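Long-range contacts in periplasmic solute binding protein (Pectobacterium atrosepticum, PDB 4RY1), which probably binds a sugar in the periplasm and hands it to a partner ABC transporter in the inner membrane: residues Y122-W127 with V265-P270; S155-G160 with G241-M246; L159-G164 with P219-F224. All blocks are in the same frame, centred on the assembly; numbering follows the deposited sequence.

Contact 1 (Y122-W127 with V265-P270). With GOL (glycerol), chain D.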
ATOM      1  N   TYR A 122       0.625  13.519   8.906  1.00 15.75           N
ATOM      2  CA  TYR A 122       0.895  13.997  10.247  1.00 14.95           C
ATOM      3  C   TYR A 122      -0.318  14.660  10.858  1.00 17.76           C
ATOM      4  O   TYR A 122      -1.121  15.277  10.158  1.00 16.61           O
ATOM      5  CB  TYR A 122       2.047  15.000  10.230  1.00 16.56           C
ATOM      6  CG  TYR A 122       3.409  14.468   9.870  1.00 15.06           C
ATOM      7  CD1 TYR A 122       3.963  13.375  10.551  1.00 15.53           C
ATOM      8  CD2 TYR A 122       4.193  15.095   8.888  1.00 16.25           C
ATOM      9  CE1 TYR A 122       5.247  12.926  10.262  1.00 15.95           C
ATOM     10  CE2 TYR A 122       5.474  14.645   8.593  1.00 16.54           C
ATOM     11  CZ  TYR A 122       6.004  13.563   9.263  1.00 16.09           C
ATOM     12  OH  TYR A 122       7.291  13.122   9.001  1.00 18.46           O
ATOM     13  N   ASN A 123      -0.398  14.563  12.184  1.00 16.97           N
ATOM     14  CA  ASN A 123      -1.405  15.257  12.973  1.00 18.09           C
ATOM     15  C   ASN A 123      -0.846  16.627  13.342  1.00 19.19           C
ATOM     16  O   ASN A 123       0.006  16.773  14.230  1.00 19.33           O
ATOM     17  CB  ASN A 123      -1.767  14.480  14.234  1.00 18.52           C
ATOM     18  CG  ASN A 123      -2.937  15.101  14.974  1.00 18.99           C
ATOM     19  OD1 ASN A 123      -3.001  16.326  15.106  1.00 21.02           O
ATOM     20  ND2 ASN A 123      -3.882  14.276  15.424  1.00 19.35           N
ATOM     21  N   LYS A 124      -1.322  17.623  12.618  1.00 18.95           N
ATOM     22  CA  LYS A 124      -0.795  18.987  12.751  1.00 21.15           C
ATOM     23  C   LYS A 124      -0.853  19.510  14.185  1.00 21.61           C
ATOM     24  O   LYS A 124       0.084  20.140  14.681  1.00 21.69           O
ATOM     25  CB  LYS A 124      -1.572  19.933  11.845  1.00 23.97           C
ATOM     26  CG  LYS A 124      -1.161  21.392  11.989  1.00 28.35           C
ATOM     27  CD  LYS A 124      -2.027  22.292  11.106  1.00 26.59           C
ATOM     28  CE  LYS A 124      -1.988  23.758  11.499  1.00 29.35           C
ATOM     29  NZ  LYS A 124      -0.612  24.291  11.364  1.00 30.93           N
ATOM     30  N   THR A 125      -1.975  19.254  14.837  1.00 20.66           N
ATOM     31  CA  THR A 125      -2.218  19.771  16.187  1.00 21.74           C
ATOM     32  C   THR A 125      -1.134  19.285  17.147  1.00 26.04           C
ATOM     33  O   THR A 125      -0.533  20.049  17.898  1.00 24.23           O
ATOM     34  CB  THR A 125      -3.612  19.365  16.686  1.00 26.12           C
ATOM     35  OG1 THR A 125      -4.589  19.807  15.738  1.00 25.83           O
ATOM     36  CG2 THR A 125      -3.932  19.976  18.053  1.00 28.79           C
ATOM     37  N   THR A 126      -0.875  17.997  17.099  1.00 22.37           N
ATOM     38  CA  THR A 126       0.160  17.408  17.955  1.00 21.94           C
ATOM     39  C   THR A 126       1.582  17.951  17.706  1.00 22.82           C
ATOM     40  O   THR A 126       2.294  18.294  18.650  1.00 21.94           O
ATOM     41  CB  THR A 126       0.153  15.884  17.853  1.00 20.78           C
ATOM     42  OG1 THR A 126      -1.192  15.416  18.007  1.00 20.62           O
ATOM     43  CG2 THR A 126       1.031  15.304  18.937  1.00 19.78           C
ATOM     44  N   TRP A 127       1.998  18.008  16.443  1.00 20.61           N
ATOM     45  CA  TRP A 127       3.319  18.562  16.096  1.00 21.42           C
ATOM     46  C   TRP A 127       3.466  20.030  16.556  1.00 24.94           C
ATOM     47  O   TRP A 127       4.508  20.428  17.094  1.00 23.45           O
ATOM     48  CB  TRP A 127       3.564  18.436  14.578  1.00 21.72           C
ATOM     49  CG  TRP A 127       3.956  17.024  14.174  1.00 17.95           C
ATOM     50  CD1 TRP A 127       3.104  15.939  13.981  1.00 19.54           C
ATOM     51  CD2 TRP A 127       5.290  16.522  13.978  1.00 18.07           C
ATOM     52  NE1 TRP A 127       3.834  14.835  13.648  1.00 18.49           N
ATOM     53  CE2 TRP A 127       5.171  15.150  13.645  1.00 15.92           C
ATOM     54  CE3 TRP A 127       6.575  17.088  14.042  1.00 18.69           C
ATOM     55  CZ2 TRP A 127       6.271  14.342  13.388  1.00 16.82           C
ATOM     56  CZ3 TRP A 127       7.679  16.267  13.781  1.00 18.15           C
ATOM     57  CH2 TRP A 127       7.511  14.908  13.457  1.00 17.32           C
ATOM     58  N   VAL A 265      -6.881  17.618  12.418  1.00 21.42           N
ATOM     59  CA  VAL A 265      -6.227  18.096  11.197  1.00 21.80           C
ATOM     60  C   VAL A 265      -5.051  17.188  10.863  1.00 19.61           C
ATOM     61  O   VAL A 265      -4.022  17.218  11.549  1.00 21.48           O
ATOM     62  CB  VAL A 265      -5.728  19.550  11.323  1.00 24.14           C
ATOM     63  CG1 VAL A 265      -4.990  19.969  10.048  1.00 23.98           C
ATOM     64  CG2 VAL A 265      -6.895  20.496  11.605  1.00 37.86           C
ATOM     65  N   LEU A 266      -5.236  16.403   9.800  1.00 19.97           N
ATOM     66  CA  LEU A 266      -4.182  15.580   9.208  1.00 17.32           C
ATOM     67  C   LEU A 266      -3.661  16.273   7.936  1.00 18.77           C
ATOM     68  O   LEU A 266      -4.453  16.790   7.148  1.00 22.08           O
ATOM     69  CB  LEU A 266      -4.700  14.178   8.880  1.00 17.78           C
ATOM     70  CG  LEU A 266      -5.121  13.337  10.094  1.00 17.55           C
ATOM     71  CD1 LEU A 266      -5.602  11.982   9.616  1.00 20.40           C
ATOM     72  CD2 LEU A 266      -4.035  13.156  11.153  1.00 21.28           C
ATOM     73  N   GLU A 267      -2.342  16.269   7.761  1.00 16.99           N
ATOM     74  CA  GLU A 267      -1.677  16.897   6.625  1.00 18.06           C
ATOM     75  C   GLU A 267      -0.605  16.015   6.008  1.00 15.36           C
ATOM     76  O   GLU A 267       0.038  15.207   6.672  1.00 17.98           O
ATOM     77  CB  GLU A 267      -1.003  18.212   7.038  1.00 20.25           C
ATOM     78  CG  GLU A 267      -1.905  19.243   7.670  1.00 23.08           C
ATOM     79  CD  GLU A 267      -1.175  20.555   7.911  1.00 23.64           C
ATOM     80  OE1 GLU A 267      -0.054  20.532   8.477  1.00 22.73           O
ATOM     81  OE2 GLU A 267      -1.733  21.607   7.522  1.00 33.65           O
ATOM     82  N   THR A 268      -0.409  16.208   4.709  1.00 16.69           N
ATOM     83  CA  THR A 268       0.684  15.586   3.988  1.00 17.79           C
ATOM     84  C   THR A 268       2.008  16.236   4.437  1.00 17.86           C
ATOM     85  O   THR A 268       2.095  17.454   4.541  1.00 21.08           O
ATOM     86  CB  THR A 268       0.476  15.684   2.452  1.00 18.93           C
ATOM     87  OG1 THR A 268       1.489  14.934   1.771  1.00 20.09           O
ATOM     88  CG2 THR A 268       0.498  17.114   1.969  1.00 19.81           C
ATOM     89  N   GLY A 269       3.003  15.409   4.737  1.00 16.85           N
ATOM     90  CA  GLY A 269       4.296  15.858   5.258  1.00 19.71           C
ATOM     91  C   GLY A 269       5.445  15.705   4.265  1.00 19.01           C
ATOM     92  O   GLY A 269       5.354  14.953   3.303  1.00 17.52           O
ATOM     93  N   PRO A 270       6.553  16.417   4.492  1.00 18.15           N
ATOM     94  CA  PRO A 270       7.701  16.308   3.595  1.00 19.28           C
ATOM     95  C   PRO A 270       8.223  14.895   3.410  1.00 18.60           C
ATOM     96  O   PRO A 270       8.131  14.055   4.298  1.00 18.60           O
ATOM     97  CB  PRO A 270       8.763  17.176   4.279  1.00 22.76           C
ATOM     98  CG  PRO A 270       7.995  18.081   5.163  1.00 24.69           C
ATOM     99  CD  PRO A 270       6.841  17.274   5.645  1.00 21.12           C
TER
HETATM  100  C1  GOL D 502       2.453  22.671   9.242  1.00 29.93           C
HETATM  101  O1  GOL D 502       1.056  22.848   9.475  1.00 31.45           O
HETATM  102  C2  GOL D 502       3.258  23.023  10.494  1.00 34.03           C
HETATM  103  O2  GOL D 502       2.400  23.414  11.575  1.00 36.06           O
HETATM  104  C3  GOL D 502       4.114  21.823  10.884  1.00 29.04           C
HETATM  105  O3  GOL D 502       5.437  22.057  10.352  1.00 31.63           O
HETATM  106  O   HOH W   1       8.238  14.626   7.009  1.00 19.71           O
HETATM  107  O   HOH W   2      -5.530  17.304  14.931  1.00 27.07           O
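Tyr-122 and Glu-267 form an antiparallel hydrogen-bonded pair, with Tyr-122 N to Glu-267 O and Glu-267 N to Tyr-122 O both 2.9 Å. Asn-123 and Leu-266 follow as a non-hydrogen-bonded pair. Lys-124 belongs to the next helix, yet its N donates to Val-265 O (2.9 Å). The helix follows the strand without an intervening loop. Asn-123 is the N-cap. Its CG is anti to the backbone N (chi1 -173°), and OD1 accepts a weak bond from Thr-126 N at 3.4 Å. A water donates to Asn-123 OD1 and accepts from Val-265 N. It also meets Thr-125 OG1, so it ties the helix start to Val-265, just before strand 266-268.

Lys-124 and Glu-267 cross obliquely, their charged ends apart, with Lys-124 NZ 4.8 Å from Glu-267 OE1. A glycerol, probably from the crystallisation liquor, joins them. Lys-124 NZ donates to glycerol O1 at 2.9 Å, and that O1 donates to Glu-267 OE1 at 2.8 Å. NZ also has a salt bridge to Asp-128, and OE1 a bond to Tyr-134 OH. Lys-124 CB and CD rest on Val-265 CG1.

The Tyr-122 ring lies near Gly-269, its CD2 3.7 Å from Gly-269 CA. Pro-270 CD meets the ring edge. Tyr-122 OH donates to a water that donates to Pro-270 O.

The contact pairs the end of strand 107-123 with the short strand 266-268 in the mixed sheet. Tyr-122 stacks on Tyr-134, Leu-266 and Thr-268 touch helix 346-356, and Thr-126 and Trp-127 pack on helix 138-152.

Contact 2 (S155-G160 with G241-M246)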
ATOM      1  N   SER A 155       3.459   9.386  26.308  1.00 18.14           N
ATOM      2  CA  SER A 155       2.385   8.842  25.440  1.00 17.98           C
ATOM      3  C   SER A 155       2.448   9.322  23.992  1.00 21.08           C
ATOM      4  O   SER A 155       1.813   8.733  23.123  1.00 18.58           O
ATOM      5  CB  SER A 155       1.006   9.210  25.984  1.00 21.53           C
ATOM      6  OG  SER A 155       0.704   8.474  27.145  1.00 22.85           O
ATOM      7  N   TYR A 156       3.168  10.423  23.763  1.00 18.44           N
ATOM      8  CA  TYR A 156       3.189  11.122  22.474  1.00 16.69           C
ATOM      9  C   TYR A 156       4.381  10.782  21.609  1.00 17.65           C
ATOM     10  O   TYR A 156       5.517  10.836  22.063  1.00 19.73           O
ATOM     11  CB  TYR A 156       3.167  12.629  22.723  1.00 19.79           C
ATOM     12  CG  TYR A 156       1.810  13.068  23.233  1.00 21.99           C
ATOM     13  CD1 TYR A 156       1.488  13.013  24.587  1.00 22.80           C
ATOM     14  CD2 TYR A 156       0.832  13.494  22.347  1.00 25.61           C
ATOM     15  CE1 TYR A 156       0.224  13.393  25.041  1.00 27.99           C
ATOM     16  CE2 TYR A 156      -0.424  13.863  22.780  1.00 27.61           C
ATOM     17  CZ  TYR A 156      -0.729  13.817  24.128  1.00 30.67           C
ATOM     18  OH  TYR A 156      -1.984  14.201  24.553  1.00 36.23           O
ATOM     19  N   TYR A 157       4.101  10.489  20.336  1.00 16.55           N
ATOM     20  CA  TYR A 157       5.131  10.056  19.391  1.00 16.73           C
ATOM     21  C   TYR A 157       4.938  10.741  18.044  1.00 18.29           C
ATOM     22  O   TYR A 157       3.803  10.886  17.587  1.00 17.19           O
ATOM     23  CB  TYR A 157       5.058   8.545  19.143  1.00 15.55           C
ATOM     24  CG  TYR A 157       5.289   7.660  20.351  1.00 14.36           C
ATOM     25  CD1 TYR A 157       4.263   7.404  21.247  1.00 17.20           C
ATOM     26  CD2 TYR A 157       6.521   7.074  20.586  1.00 16.07           C
ATOM     27  CE1 TYR A 157       4.459   6.578  22.348  1.00 16.48           C
ATOM     28  CE2 TYR A 157       6.737   6.244  21.686  1.00 17.79           C
ATOM     29  CZ  TYR A 157       5.699   6.005  22.566  1.00 18.28           C
ATOM     30  OH  TYR A 157       5.913   5.165  23.620  1.00 19.30           O
ATOM     31  N   PRO A 158       6.046  11.098  17.386  1.00 16.50           N
ATOM     32  CA  PRO A 158       5.989  11.621  16.013  1.00 16.54           C
ATOM     33  C   PRO A 158       5.244  10.742  15.013  1.00 15.52           C
ATOM     34  O   PRO A 158       4.580  11.250  14.096  1.00 17.46           O
ATOM     35  CB  PRO A 158       7.476  11.694  15.623  1.00 16.84           C
ATOM     36  CG  PRO A 158       8.152  12.013  16.909  1.00 18.10           C
ATOM     37  CD  PRO A 158       7.412  11.225  17.948  1.00 16.94           C
ATOM     38  N   LEU A 159       5.382   9.437  15.201  1.00 14.50           N
ATOM     39  CA  LEU A 159       5.007   8.444  14.194  1.00 14.15           C
ATOM     40  C   LEU A 159       4.516   7.154  14.847  1.00 15.12           C
ATOM     41  O   LEU A 159       5.117   6.678  15.813  1.00 16.60           O
ATOM     42  CB  LEU A 159       6.250   8.165  13.341  1.00 16.11           C
ATOM     43  CG  LEU A 159       6.194   7.187  12.175  1.00 16.67           C
ATOM     44  CD1 LEU A 159       5.176   7.668  11.166  1.00 17.68           C
ATOM     45  CD2 LEU A 159       7.573   6.986  11.542  1.00 15.90           C
ATOM     46  N   GLY A 160       3.428   6.591  14.310  1.00 13.96           N
ATOM     47  CA  GLY A 160       2.954   5.271  14.721  1.00 14.56           C
ATOM     48  C   GLY A 160       3.379   4.198  13.739  1.00 12.86           C
ATOM     49  O   GLY A 160       4.165   4.415  12.815  1.00 13.83           O
ATOM     50  N   GLY A 241      -4.666  11.721  18.764  1.00 20.55           N
ATOM     51  CA  GLY A 241      -3.479  12.489  18.399  1.00 20.16           C
ATOM     52  C   GLY A 241      -2.201  12.211  19.149  1.00 20.99           C
ATOM     53  O   GLY A 241      -1.214  12.931  18.973  1.00 21.41           O
ATOM     54  N   GLU A 242      -2.192  11.162  19.974  1.00 17.61           N
ATOM     55  CA  GLU A 242      -0.951  10.763  20.659  1.00 19.72           C
ATOM     56  C   GLU A 242       0.092  10.207  19.677  1.00 17.26           C
ATOM     57  O   GLU A 242       1.294  10.428  19.812  1.00 18.00           O
ATOM     58  CB  GLU A 242      -1.235   9.730  21.748  1.00 17.91           C
ATOM     59  CG  GLU A 242      -1.868  10.359  22.983  1.00 20.23           C
ATOM     60  CD  GLU A 242      -2.449   9.376  23.965  1.00 24.90           C
ATOM     61  OE1 GLU A 242      -2.276   8.158  23.788  1.00 22.58           O
ATOM     62  OE2 GLU A 242      -3.083   9.859  24.930  1.00 25.64           O
ATOM     63  N   LEU A 243      -0.384   9.415  18.730  1.00 15.42           N
ATOM     64  CA  LEU A 243       0.440   8.992  17.589  1.00 14.96           C
ATOM     65  C   LEU A 243       0.228   9.999  16.476  1.00 16.51           C
ATOM     66  O   LEU A 243      -0.848  10.072  15.877  1.00 17.25           O
ATOM     67  CB  LEU A 243       0.061   7.587  17.129  1.00 15.46           C
ATOM     68  CG  LEU A 243       0.094   6.469  18.176  1.00 15.54           C
ATOM     69  CD1 LEU A 243      -0.423   5.170  17.590  1.00 17.67           C
ATOM     70  CD2 LEU A 243       1.500   6.303  18.722  1.00 17.05           C
ATOM     71  N   ALA A 244       1.268  10.775  16.217  1.00 15.25           N
ATOM     72  CA  ALA A 244       1.125  12.006  15.451  1.00 14.77           C
ATOM     73  C   ALA A 244       1.496  11.881  13.970  1.00 16.18           C
ATOM     74  O   ALA A 244       1.616  12.875  13.263  1.00 16.54           O
ATOM     75  CB  ALA A 244       1.917  13.121  16.094  1.00 17.39           C
ATOM     76  N   GLY A 245       1.638  10.659  13.493  1.00 14.57           N
ATOM     77  CA  GLY A 245       2.015  10.434  12.113  1.00 16.54           C
ATOM     78  C   GLY A 245       1.794   8.992  11.734  1.00 14.36           C
ATOM     79  O   GLY A 245       1.833   8.113  12.587  1.00 14.69           O
ATOM     80  N   MET A 246       1.632   8.772  10.434  1.00 13.72           N
ATOM     81  CA  MET A 246       1.684   7.438   9.842  1.00 12.95           C
ATOM     82  C   MET A 246       2.340   7.529   8.472  1.00 12.62           C
ATOM     83  O   MET A 246       2.164   8.517   7.758  1.00 14.04           O
ATOM     84  CB  MET A 246       0.280   6.829   9.696  1.00 13.79           C
ATOM     85  CG  MET A 246      -0.354   6.375  10.996  1.00 16.33           C
ATOM     86  SD  MET A 246       0.342   4.916  11.841  1.00 10.30           S
ATOM     87  CE  MET A 246      -0.556   5.153  13.404  1.00 33.94           C
TER
HETATM   88  O   HOH W   3       0.028   6.746  23.454  1.00 18.63           O
HETATM   89  O   HOH W   4      -2.170   8.794  27.358  1.00 35.97           O
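Glu-242 O takes one hydrogen bond and one CA-H...O contact from the other segment. Tyr-157 N gives it a nearly straight hydrogen bond, 2.9 Å from Tyr-157 N to Glu-242 O (165° at the hydrogen). The CA-H of Tyr-156 adds the weaker contact, with Tyr-156 CA 3.3 Å from Glu-242 O. Tyr-157 O in turn accepts from Ala-244 N at 2.9 Å. Together these bonds make a single bridge between Tyr-157 and Leu-243. The two segments run in the same direction. Further along, Gly-160 N donates to Gly-245 O at 2.8 Å, tilted 31° from the carbonyl plane.

Glu-242 carries the side-chain contact at the outer end. Its CG is anti to the carbonyl carbon (chi1 -75°) and lies over one face of the Tyr-156 ring. This is a CH-pi contact, with Glu-242 CG 4.0 Å from the Tyr-156 ring centroid and displaced toward the rim. The chain then extends past the ring to Ser-155. One water donates to both Ser-155 O and Glu-242 OE1. A second donates to OE2 and also meets Ser-155 OG. Two waters thus link the carboxylate to Ser-155.

Tyr-157 and Leu-243 lie side by side and point the same way, with Tyr-157 CD1 3.9 Å from Leu-243 CD2. At the inner end Met-246 bends back at chi2. Met-246 SD is 3.7 Å from Gly-160 C, and its CE covers Gly-160 CA. Leu-159 CD1 rests on the Gly-245 carbonyl.

The loop after helix 138-152 is fastened to the approach and start of strand 245-249. Pro-158 and Ala-244 pack on Phe-148 of helix 138-152. Leu-243 and Met-246 touch helix 236-239, and the Ala-244 carbonyl accepts from Trp-127 of helix 124-130.

Contact 3 (L159-G164 with P219-F224)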
ATOM      1  N   LEU A 159       5.382   9.437  15.201  1.00 14.50           N
ATOM      2  CA  LEU A 159       5.007   8.444  14.194  1.00 14.15           C
ATOM      3  C   LEU A 159       4.516   7.154  14.847  1.00 15.12           C
ATOM      4  O   LEU A 159       5.117   6.678  15.813  1.00 16.60           O
ATOM      5  CB  LEU A 159       6.250   8.165  13.341  1.00 16.11           C
ATOM      6  CG  LEU A 159       6.194   7.187  12.175  1.00 16.67           C
ATOM      7  CD1 LEU A 159       5.176   7.668  11.166  1.00 17.68           C
ATOM      8  CD2 LEU A 159       7.573   6.986  11.542  1.00 15.90           C
ATOM      9  N   GLY A 160       3.428   6.591  14.310  1.00 13.96           N
ATOM     10  CA  GLY A 160       2.954   5.271  14.721  1.00 14.56           C
ATOM     11  C   GLY A 160       3.379   4.198  13.739  1.00 12.86           C
ATOM     12  O   GLY A 160       4.165   4.415  12.815  1.00 13.83           O
ATOM     13  N   VAL A 161       2.867   3.005  13.997  1.00 13.35           N
ATOM     14  CA  VAL A 161       3.123   1.825  13.217  1.00 13.98           C
ATOM     15  C   VAL A 161       1.744   1.356  12.788  1.00 13.58           C
ATOM     16  O   VAL A 161       0.904   1.035  13.624  1.00 13.96           O
ATOM     17  CB  VAL A 161       3.847   0.756  14.048  1.00 13.99           C
ATOM     18  CG1 VAL A 161       4.071  -0.522  13.258  1.00 15.11           C
ATOM     19  CG2 VAL A 161       5.196   1.296  14.538  1.00 14.25           C
ATOM     20  N   ALA A 162       1.507   1.377  11.479  1.00 12.87           N
ATOM     21  CA  ALA A 162       0.166   1.346  10.905  1.00 13.46           C
ATOM     22  C   ALA A 162      -0.647   0.087  11.214  1.00 13.07           C
ATOM     23  O   ALA A 162      -1.879   0.152  11.284  1.00 13.81           O
ATOM     24  CB  ALA A 162       0.273   1.550   9.403  1.00 15.36           C
ATOM     25  N   GLN A 163       0.032  -1.040  11.370  1.00 12.75           N
ATOM     26  CA  GLN A 163      -0.623  -2.313  11.716  1.00 13.18           C
ATOM     27  C   GLN A 163      -0.049  -2.898  13.011  1.00 14.10           C
ATOM     28  O   GLN A 163      -0.180  -4.088  13.286  1.00 14.77           O
ATOM     29  CB  GLN A 163      -0.549  -3.281  10.529  1.00 14.89           C
ATOM     30  CG  GLN A 163      -1.352  -2.792   9.323  1.00 19.32           C
ATOM     31  CD  GLN A 163      -1.381  -3.746   8.147  1.00 27.29           C
ATOM     32  OE1 GLN A 163      -1.487  -4.953   8.316  1.00 39.80           O
ATOM     33  NE2 GLN A 163      -1.335  -3.197   6.939  1.00 40.08           N
ATOM     34  N   GLY A 164       0.555  -2.026  13.819  1.00 12.60           N
ATOM     35  CA  GLY A 164       0.899  -2.360  15.212  1.00 14.56           C
ATOM     36  C   GLY A 164       1.854  -3.534  15.317  1.00 15.31           C
ATOM     37  O   GLY A 164       2.925  -3.538  14.709  1.00 15.34           O
ATOM     38  N   PRO A 219       6.545   4.122  18.873  1.00 14.64           N
ATOM     39  CA  PRO A 219       6.480   3.182  19.990  1.00 14.86           C
ATOM     40  C   PRO A 219       7.010   1.818  19.617  1.00 14.04           C
ATOM     41  O   PRO A 219       7.044   1.461  18.439  1.00 15.41           O
ATOM     42  CB  PRO A 219       4.982   3.058  20.279  1.00 15.07           C
ATOM     43  CG  PRO A 219       4.331   4.178  19.536  1.00 15.96           C
ATOM     44  CD  PRO A 219       5.208   4.367  18.319  1.00 16.20           C
ATOM     45  N   ASP A 220       7.394   1.051  20.625  1.00 15.78           N
ATOM     46  CA  ASP A 220       7.924  -0.290  20.409  1.00 16.11           C
ATOM     47  C   ASP A 220       6.819  -1.330  20.271  1.00 14.92           C
ATOM     48  O   ASP A 220       5.629  -1.009  20.330  1.00 16.01           O
ATOM     49  CB  ASP A 220       8.963  -0.640  21.490  1.00 16.57           C
ATOM     50  CG  ASP A 220       8.357  -0.914  22.847  1.00 18.48           C
ATOM     51  OD1 ASP A 220       7.121  -0.935  22.989  1.00 18.50           O
ATOM     52  OD2 ASP A 220       9.148  -1.097  23.789  1.00 23.38           O
ATOM     53  N   GLN A 221       7.210  -2.578  20.080  1.00 14.73           N
ATOM     54  CA  GLN A 221       6.217  -3.625  19.844  1.00 14.82           C
ATOM     55  C   GLN A 221       5.477  -4.038  21.128  1.00 16.95           C
ATOM     56  O   GLN A 221       4.372  -4.593  21.053  1.00 17.50           O
ATOM     57  CB  GLN A 221       6.817  -4.833  19.146  1.00 14.33           C
ATOM     58  CG  GLN A 221       7.204  -4.526  17.716  1.00 16.13           C
ATOM     59  CD  GLN A 221       5.983  -4.546  16.835  1.00 16.57           C
ATOM     60  OE1 GLN A 221       5.403  -5.610  16.618  1.00 17.19           O
ATOM     61  NE2 GLN A 221       5.566  -3.385  16.347  1.00 15.80           N
ATOM     62  N   ARG A 222       6.074  -3.773  22.293  1.00 15.84           N
ATOM     63  CA  ARG A 222       5.372  -3.967  23.572  1.00 16.02           C
ATOM     64  C   ARG A 222       4.157  -3.028  23.659  1.00 14.55           C
ATOM     65  O   ARG A 222       3.050  -3.438  24.030  1.00 16.15           O
ATOM     66  CB  ARG A 222       6.292  -3.720  24.764  1.00 17.41           C
ATOM     67  CG  ARG A 222       7.457  -4.699  24.895  1.00 19.02           C
ATOM     68  CD  ARG A 222       8.277  -4.334  26.112  1.00 20.01           C
ATOM     69  NE  ARG A 222       9.318  -5.281  26.483  1.00 23.09           N
ATOM     70  CZ  ARG A 222       9.159  -6.332  27.290  1.00 22.53           C
ATOM     71  NH1 ARG A 222       7.969  -6.668  27.784  1.00 22.95           N
ATOM     72  NH2 ARG A 222      10.212  -7.083  27.568  1.00 28.17           N
ATOM     73  N   TYR A 223       4.370  -1.789  23.247  1.00 14.45           N
ATOM     74  CA  TYR A 223       3.292  -0.787  23.217  1.00 15.04           C
ATOM     75  C   TYR A 223       2.158  -1.290  22.317  1.00 15.12           C
ATOM     76  O   TYR A 223       1.002  -1.326  22.709  1.00 15.87           O
ATOM     77  CB  TYR A 223       3.827   0.553  22.727  1.00 15.52           C
ATOM     78  CG  TYR A 223       2.824   1.641  22.490  1.00 15.28           C
ATOM     79  CD1 TYR A 223       2.059   1.651  21.327  1.00 15.30           C
ATOM     80  CD2 TYR A 223       2.687   2.695  23.364  1.00 14.91           C
ATOM     81  CE1 TYR A 223       1.167   2.680  21.054  1.00 14.57           C
ATOM     82  CE2 TYR A 223       1.793   3.727  23.107  1.00 15.08           C
ATOM     83  CZ  TYR A 223       1.023   3.715  21.947  1.00 15.77           C
ATOM     84  OH  TYR A 223       0.138   4.740  21.650  1.00 17.60           O
ATOM     85  N   PHE A 224       2.490  -1.669  21.093  1.00 15.24           N
ATOM     86  CA  PHE A 224       1.434  -2.071  20.154  1.00 15.27           C
ATOM     87  C   PHE A 224       0.738  -3.356  20.600  1.00 16.72           C
ATOM     88  O   PHE A 224      -0.484  -3.490  20.460  1.00 18.88           O
ATOM     89  CB  PHE A 224       1.929  -2.102  18.709  1.00 15.90           C
ATOM     90  CG  PHE A 224       2.144  -0.719  18.173  1.00 15.05           C
ATOM     91  CD1 PHE A 224       1.053   0.094  17.888  1.00 15.98           C
ATOM     92  CD2 PHE A 224       3.424  -0.193  18.051  1.00 15.57           C
ATOM     93  CE1 PHE A 224       1.240   1.401  17.463  1.00 16.43           C
ATOM     94  CE2 PHE A 224       3.613   1.105  17.601  1.00 15.60           C
ATOM     95  CZ  PHE A 224       2.522   1.911  17.337  1.00 16.43           C
TER
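Phe-224 leans on the 159-164 segment along its whole length. Phe-224 CB lies 3.7 Å from Gly-164 CA. CG and CD1 also press on Gly-164 CA. Further out, CD2 is near Val-161 CB, and CE1 faces Val-161 O. Phe-224 CE2 makes the closest apolar contact, 3.5 Å to Val-161 CG2. At the tip, Phe-224 CZ is 3.5 Å from Val-161 N. Val-161 CB stands over one ring face in a CH-pi contact, with Val-161 CB 4.0 Å from the Phe-224 ring centroid and 29° off the normal. Tyr-223 CD1 lies over the centre of the opposite face, so the ring is held between the two.

Gln-221 adds the polar link. Its chain bends at chi2 (-79°), and Gln-221 NE2 donates to Gly-164 O at 3.1 Å. The bond is straight at the hydrogen (171°) and lies in the amide plane of Gln-221, but the donor sits above the carbonyl plane of Gly-164. OE1 of the same amide accepts from Gln-382. Gly-164 closes a type I turn that begins at Val-161, and its positive phi suits glycine.

Pro-219 CD touches Leu-159 O at 3.4 Å. Next to it Asp-220 is the N-cap, with Asp-220 OD1 accepting from Tyr-223 N at 2.9 Å.

In the fold, the first turn of helix 221-225 packs on the loop between helices 138-152 and 169-183. Val-161 and Leu-159 also touch helix 169-183. Gln-221 and Arg-222 bond to Gln-382 and Asp-385 of helix 371-385, and Asp-220 and Gln-221 pack on helix 199-214.

In the fold
From the N terminus, strand 107-123 brings the chain to 122-127, the first half of contact 1. Helices 124-130 and 138-152 follow, and the loop after them opens contacts 2 and 3, which share Leu-159 and Gly-160. Contact 3 closes first, at 219-224. Contact 2 closes next, at 241-246, and contact 1 closes last, at 265-270. Contact 3 thus lies within the span of contact 2, and both are nested inside the loop that contact 1 closes. Contacts 1 and 2 meet at strand 107-123, which pairs with strands 245-249 and 266-268. Contact 2 ties the 155-164 loop to strand 245-249, and contact 3 ties the same loop to helix 221-225.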